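Local coordinates for protein GH26A (Muricauda sp. MAR_2010_75, PDB 6Q75) that is a family 26 glycoside hydrolase with a (β/α)8-barrel fold, and so probably cleaves glycosidic bonds in polysaccharides such as mannans, at residues A48-Y53 against N301-A306; R173-M178 against K199-R204. All coordinates share one frame; numbering follows the deposited sequence.

Contact 1: residues A48-Y53 against N301-A306; sequences AGQHSY and NWIETA
With CG of Gln-50 anti to the backbone N (chi1 176°) and a bend at the next bond (chi2 72°), its amide swings to Ile-303, whose CG1 is likewise anti to N. The contact lies at the seam of the (β/α)8 barrel, joining the end of the first strand to the short helix that follows the last. The amide oxygen, Gln-50 OE1, rests among aliphatic carbons, 3.5 Å from Ile-303 CB and 3.6 Å from Ile-303 CD1. The nitrogen takes the polar side: Gln-50 NE2 donates to His-51 O at 3.0 Å, a nearly straight bond (161°) that fixes the amide's rotation. A weak bond from Gln-50 NE2 to Ser-300 O adds to this hold. A leucine here would probably leave His-51 O without its amide donor and Ile-303 CB without the oxygen that touches it. Val-298 and Val-312 pack against Ile-303 as well. Farther along, Tyr-53, which lies beside a bound glycerol, approaches the Trp-302 ring obliquely, Tyr-53 OH lying 4.2 Å from Trp-302 CZ3. One water joins the two segments there, 2.8 Å from Tyr-53 OH and, at the edge of the indole, accepting from Asn-301 N at 3.0 Å.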
loop_
_atom_site.group_PDB
_atom_site.type_symbol
_atom_site.label_atom_id
_atom_site.label_comp_id
_atom_site.label_asym_id
_atom_site.label_seq_id
_atom_site.Cartn_x
_atom_site.Cartn_y
_atom_site.Cartn_z
ATOM N N ALA A 48 -10.593 -0.795 9.739
ATOM C CA ALA A 48 -11.329 -1.046 8.490
ATOM C C ALA A 48 -10.909 -0.054 7.411
ATOM O O ALA A 48 -10.912 1.158 7.644
ATOM C CB ALA A 48 -12.836 -0.930 8.710
ATOM N N GLY A 49 -10.620 -0.559 6.209
ATOM C CA GLY A 49 -10.120 0.292 5.150
ATOM C C GLY A 49 -10.760 -0.040 3.818
ATOM O O GLY A 49 -11.291 -1.137 3.609
ATOM N N GLN A 50 -10.685 0.929 2.906
ATOM C CA GLN A 50 -11.343 0.802 1.607
ATOM C C GLN A 50 -10.570 1.608 0.569
ATOM O O GLN A 50 -10.259 2.776 0.809
ATOM C CB GLN A 50 -12.791 1.289 1.688
ATOM C CG GLN A 50 -13.515 1.269 0.338
ATOM C CD GLN A 50 -13.851 -0.142 -0.136
ATOM O OE1 GLN A 50 -14.379 -0.955 0.616
ATOM N NE2 GLN A 50 -13.555 -0.430 -1.414
ATOM N N HIS A 51 -10.327 0.994 -0.584
ATOM C CA HIS A 51 -9.632 1.591 -1.719
ATOM C C HIS A 51 -10.639 2.036 -2.770
ATOM O O HIS A 51 -11.691 1.411 -2.935
ATOM C CB HIS A 51 -8.668 0.569 -2.310
ATOM C CG HIS A 51 -7.960 1.030 -3.545
ATOM N ND1 HIS A 51 -6.777 1.723 -3.478
ATOM C CD2 HIS A 51 -8.219 0.851 -4.866
ATOM C CE1 HIS A 51 -6.335 1.969 -4.703
ATOM N NE2 HIS A 51 -7.194 1.465 -5.566
ATOM N N SER A 52 -10.328 3.142 -3.456
ATOM C CA SER A 52 -11.108 3.615 -4.598
ATOM C C SER A 52 -10.159 3.972 -5.734
ATOM O O SER A 52 -9.027 4.397 -5.496
ATOM C CB SER A 52 -11.974 4.853 -4.234
ATOM O OG SER A 52 -12.846 4.608 -3.137
ATOM N N TYR A 53 -10.611 3.792 -6.975
ATOM C CA TYR A 53 -9.817 4.260 -8.105
ATOM C C TYR A 53 -9.705 5.779 -8.087
ATOM O O TYR A 53 -10.631 6.487 -7.669
ATOM C CB TYR A 53 -10.452 3.818 -9.420
ATOM C CG TYR A 53 -10.740 2.338 -9.488
ATOM C CD1 TYR A 53 -9.699 1.412 -9.534
ATOM C CD2 TYR A 53 -12.053 1.862 -9.540
ATOM C CE1 TYR A 53 -9.966 0.046 -9.615
ATOM C CE2 TYR A 53 -12.320 0.517 -9.644
ATOM C CZ TYR A 53 -11.272 -0.389 -9.673
ATOM O OH TYR A 53 -11.525 -1.750 -9.742
ATOM N N ASN A 301 -14.773 -2.152 -5.844
ATOM C CA ASN A 301 -16.125 -2.714 -5.771
ATOM C C ASN A 301 -16.146 -4.150 -5.286
ATOM O O ASN A 301 -17.229 -4.751 -5.258
ATOM C CB ASN A 301 -16.868 -2.625 -7.120
ATOM C CG ASN A 301 -18.404 -2.702 -6.947
ATOM O OD1 ASN A 301 -18.959 -2.095 -6.032
ATOM N ND2 ASN A 301 -19.079 -3.460 -7.819
ATOM N N TRP A 302 -15.008 -4.722 -4.878
ATOM C CA TRP A 302 -15.072 -6.009 -4.188
ATOM C C TRP A 302 -15.855 -5.885 -2.887
ATOM O O TRP A 302 -16.341 -6.896 -2.362
ATOM C CB TRP A 302 -13.666 -6.552 -3.940
ATOM C CG TRP A 302 -13.070 -7.367 -5.068
ATOM C CD1 TRP A 302 -12.707 -8.681 -5.018
ATOM C CD2 TRP A 302 -12.766 -6.925 -6.410
ATOM N NE1 TRP A 302 -12.201 -9.090 -6.228
ATOM C CE2 TRP A 302 -12.223 -8.030 -7.102
ATOM C CE3 TRP A 302 -12.910 -5.712 -7.087
ATOM C CZ2 TRP A 302 -11.817 -7.953 -8.438
ATOM C CZ3 TRP A 302 -12.505 -5.632 -8.408
ATOM C CH2 TRP A 302 -11.968 -6.750 -9.071
ATOM N N ILE A 303 -16.043 -4.660 -2.388
ATOM C CA ILE A 303 -16.877 -4.450 -1.212
ATOM C C ILE A 303 -18.296 -4.955 -1.467
ATOM O O ILE A 303 -18.998 -5.336 -0.533
ATOM C CB ILE A 303 -16.852 -2.964 -0.788
ATOM C CG1 ILE A 303 -17.465 -2.770 0.608
ATOM C CG2 ILE A 303 -17.583 -2.093 -1.804
ATOM C CD1 ILE A 303 -16.715 -3.518 1.749
ATOM N N GLU A 304 -18.724 -4.988 -2.728
ATOM C CA GLU A 304 -20.032 -5.491 -3.138
ATOM C C GLU A 304 -19.955 -6.843 -3.827
ATOM O O GLU A 304 -20.775 -7.726 -3.547
ATOM C CB GLU A 304 -20.688 -4.461 -4.073
ATOM C CG GLU A 304 -21.794 -4.958 -4.993
ATOM C CD GLU A 304 -22.375 -3.816 -5.831
ATOM O OE1 GLU A 304 -22.986 -2.896 -5.235
ATOM O OE2 GLU A 304 -22.231 -3.833 -7.078
ATOM N N THR A 305 -18.959 -7.061 -4.691
ATOM C CA THR A 305 -18.959 -8.289 -5.480
ATOM C C THR A 305 -18.368 -9.482 -4.740
ATOM O O THR A 305 -18.644 -10.626 -5.119
ATOM C CB THR A 305 -18.204 -8.073 -6.794
ATOM O OG1 THR A 305 -16.841 -7.792 -6.497
ATOM C CG2 THR A 305 -18.790 -6.899 -7.563
ATOM N N ALA A 306 -17.555 -9.256 -3.709
ATOM C CA ALA A 306 -16.899 -10.340 -2.995
ATOM C C ALA A 306 -17.394 -10.476 -1.566
ATOM O O ALA A 306 -16.826 -11.260 -0.798
ATOM C CB ALA A 306 -15.377 -10.130 -2.977
HETATM O O HOH W 1 -14.059 -2.468 -8.741
#

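Contact 2: residues R173-M178 against K199-R204; sequences RPYHEM and KQLYDR
Leu-201 meets Pro-174 and Tyr-175 with a single methyl group, CD2, set into the notch between the two rings. The contact belongs to one β/α unit of the (β/α)8 barrel: the loop leaving strand 170-173 packs on helix 194-208, the helix that follows it in the chain. The leucine holds CG anti to its own backbone N (chi1 -179°), and chi2 of 72° turns CD1 aside while CD2 continues the extended line from CA into the notch. Leu-201 CD2 lies 3.5 Å from Pro-174 CB and 3.7 Å from Pro-174 CG, so the methyl sits against one side of the pyrrolidine. The contact is purely apolar, and all three residues are buried.

Directly after the proline, Tyr-175 adopts a left-handed backbone conformation, with positive phi, and the CB atoms of both residues point toward the helix. CG of Tyr-175 stands anti to the carbonyl carbon (chi1 -62°), which sends the ring toward the helix. Leu-197 and Phe-194 of the same helix also touch the tyrosine side chain, Trp-185 meets its ring edge-to-face, and the phenol oxygen is hydrogen-bonded to Trp-149 NE1.

The contact thus joins the helix to the loop that goes on to His-176 and Glu-177. These two hold a bound Tris molecule, through His-176 NE2 to Tris O3 and Glu-177 OE1 to the Tris nitrogen, at the end of the barrel where enzymes of this fold keep their active site. On the tyrosine side of the notch the leucine methyl reaches the ring obliquely, Leu-201 CD2 lying 3.7 Å from Tyr-175 CE2 and 4.0 Å from Tyr-175 CD2.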
loop_
_atom_site.group_PDB
_atom_site.type_symbol
_atom_site.label_atom_id
_atom_site.label_comp_id
_atom_site.label_asym_id
_atom_site.label_seq_id
_atom_site.Cartn_x
_atom_site.Cartn_y
_atom_site.Cartn_z
ATOM N N ARG A 173 2.717 2.634 -0.113
ATOM C CA ARG A 173 2.893 1.235 -0.512
ATOM C C ARG A 173 3.333 1.168 -1.977
ATOM O O ARG A 173 2.533 0.882 -2.873
ATOM C CB ARG A 173 1.616 0.406 -0.260
ATOM C CG ARG A 173 0.738 0.919 0.900
ATOM C CD ARG A 173 -0.316 -0.133 1.283
ATOM N NE ARG A 173 -0.963 -0.709 0.093
ATOM C CZ ARG A 173 -1.920 -0.095 -0.601
ATOM N NH1 ARG A 173 -2.434 -0.685 -1.674
ATOM N NH2 ARG A 173 -2.348 1.121 -0.245
ATOM N N PRO A 174 4.596 1.495 -2.267
ATOM C CA PRO A 174 5.087 1.438 -3.647
ATOM C C PRO A 174 5.485 0.032 -4.106
ATOM O O PRO A 174 5.912 -0.818 -3.321
ATOM C CB PRO A 174 6.316 2.362 -3.596
ATOM C CG PRO A 174 6.895 2.070 -2.184
ATOM C CD PRO A 174 5.637 1.820 -1.288
ATOM N N TYR A 175 5.391 -0.181 -5.419
ATOM C CA TYR A 175 5.901 -1.390 -6.079
ATOM C C TYR A 175 5.375 -2.649 -5.380
ATOM O O TYR A 175 6.127 -3.557 -5.018
ATOM C CB TYR A 175 7.416 -1.402 -6.127
ATOM C CG TYR A 175 8.011 -0.254 -6.926
ATOM C CD1 TYR A 175 7.613 -0.005 -8.248
ATOM C CD2 TYR A 175 8.975 0.571 -6.367
ATOM C CE1 TYR A 175 8.166 1.056 -8.989
ATOM C CE2 TYR A 175 9.547 1.626 -7.113
ATOM C CZ TYR A 175 9.125 1.858 -8.409
ATOM O OH TYR A 175 9.679 2.906 -9.135
ATOM N N HIS A 176 4.071 -2.663 -5.175
ATOM C CA HIS A 176 3.397 -3.700 -4.411
ATOM C C HIS A 176 3.342 -5.020 -5.191
ATOM O O HIS A 176 3.551 -5.073 -6.407
ATOM C CB HIS A 176 1.978 -3.245 -4.065
ATOM C CG HIS A 176 1.162 -2.972 -5.287
ATOM N ND1 HIS A 176 1.477 -1.970 -6.174
ATOM C CD2 HIS A 176 0.101 -3.623 -5.814
ATOM C CE1 HIS A 176 0.618 -1.986 -7.180
ATOM N NE2 HIS A 176 -0.236 -2.978 -6.978
ATOM N N GLU A 177 3.068 -6.108 -4.465
ATOM C CA GLU A 177 2.977 -7.456 -5.067
ATOM C C GLU A 177 4.264 -7.813 -5.827
ATOM O O GLU A 177 4.254 -8.505 -6.850
ATOM C CB GLU A 177 1.732 -7.570 -5.961
ATOM C CG GLU A 177 0.434 -7.474 -5.112
ATOM C CD GLU A 177 -0.880 -7.574 -5.910
ATOM O OE1 GLU A 177 -0.864 -7.797 -7.149
ATOM O OE2 GLU A 177 -1.952 -7.468 -5.269
ATOM N N MET A 178 5.396 -7.394 -5.267
ATOM C CA MET A 178 6.673 -7.532 -5.962
ATOM C C MET A 178 7.163 -8.969 -6.012
ATOM O O MET A 178 8.075 -9.264 -6.798
ATOM C CB MET A 178 7.716 -6.643 -5.280
ATOM C CG MET A 178 8.232 -7.181 -3.933
ATOM S SD MET A 178 7.026 -7.160 -2.575
ATOM C CE MET A 178 6.853 -5.433 -2.198
ATOM N N LYS A 199 15.441 0.488 -2.444
ATOM C CA LYS A 199 16.364 1.415 -1.796
ATOM C C LYS A 199 16.589 2.666 -2.632
ATOM O O LYS A 199 16.772 3.758 -2.078
ATOM C CB LYS A 199 17.690 0.717 -1.518
ATOM C CG LYS A 199 17.585 -0.461 -0.547
ATOM C CD LYS A 199 18.894 -1.214 -0.562
ATOM C CE LYS A 199 18.767 -2.660 -0.131
ATOM N NZ LYS A 199 20.095 -3.315 -0.369
ATOM N N GLN A 200 16.576 2.529 -3.960
ATOM C CA GLN A 200 16.737 3.694 -4.831
ATOM C C GLN A 200 15.538 4.631 -4.718
ATOM O O GLN A 200 15.693 5.862 -4.692
ATOM C CB GLN A 200 16.942 3.248 -6.283
ATOM C CG GLN A 200 17.364 4.363 -7.231
ATOM C CD GLN A 200 17.711 3.820 -8.615
ATOM O OE1 GLN A 200 16.935 3.951 -9.571
ATOM N NE2 GLN A 200 18.851 3.174 -8.712
ATOM N N LEU A 201 14.331 4.071 -4.666
ATOM C CA LEU A 201 13.156 4.906 -4.455
ATOM C C LEU A 201 13.213 5.554 -3.077
ATOM O O LEU A 201 12.875 6.732 -2.917
ATOM C CB LEU A 201 11.879 4.070 -4.600
ATOM C CG LEU A 201 10.580 4.881 -4.422
ATOM C CD1 LEU A 201 10.375 5.780 -5.622
ATOM C CD2 LEU A 201 9.356 3.966 -4.280
ATOM N N TYR A 202 13.630 4.785 -2.069
ATOM C CA TYR A 202 13.711 5.318 -0.714
ATOM C C TYR A 202 14.662 6.503 -0.675
ATOM O O TYR A 202 14.328 7.568 -0.141
ATOM C CB TYR A 202 14.161 4.216 0.244
ATOM C CG TYR A 202 14.104 4.621 1.695
ATOM C CD1 TYR A 202 15.115 5.390 2.241
ATOM C CD2 TYR A 202 13.046 4.227 2.520
ATOM C CE1 TYR A 202 15.093 5.782 3.555
ATOM C CE2 TYR A 202 13.021 4.618 3.867
ATOM C CZ TYR A 202 14.048 5.390 4.370
ATOM O OH TYR A 202 14.071 5.809 5.693
ATOM N N ASP A 203 15.853 6.326 -1.250
ATOM C CA ASP A 203 16.822 7.416 -1.299
ATOM C C ASP A 203 16.240 8.638 -2.001
ATOM O O ASP A 203 16.429 9.773 -1.543
ATOM C CB ASP A 203 18.107 6.934 -1.983
ATOM C CG ASP A 203 19.174 8.022 -2.087
ATOM O OD1 ASP A 203 19.709 8.472 -1.044
ATOM O OD2 ASP A 203 19.486 8.413 -3.230
ATOM N N ARG A 204 15.552 8.447 -3.129
ATOM C CA ARG A 204 15.075 9.628 -3.840
ATOM C C ARG A 204 13.985 10.341 -3.052
ATOM O O ARG A 204 13.955 11.564 -2.974
ATOM C CB ARG A 204 14.562 9.267 -5.234
ATOM C CG ARG A 204 14.175 10.543 -6.013
ATOM C CD ARG A 204 14.308 10.443 -7.531
ATOM N NE ARG A 204 14.278 11.778 -8.148
ATOM C CZ ARG A 204 15.356 12.512 -8.427
ATOM N NH1 ARG A 204 16.573 12.051 -8.164
ATOM N NH2 ARG A 204 15.225 13.713 -8.983
#

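In the fold
From the N terminus the chain soon lays down strand 46-51, where contact 1 begins; its partner comes 248 residues later. The chain then builds the strands and helices up to strand 170-173, whose outgoing loop enters contact 2. That contact closes a short loop, 21 residues on, when helix 194-208 packs back. The remaining barrel follows, and strand 293-299 pairs with strand 46-51 before helix 302-305 completes contact 1. The small loop of contact 2 therefore falls wholly within the long one of contact 1. Their centres are about 24 Å apart, across the middle of the barrel: contact 1 joins the first strand to the helix after the last, contact 2 a loop to the helix that follows it.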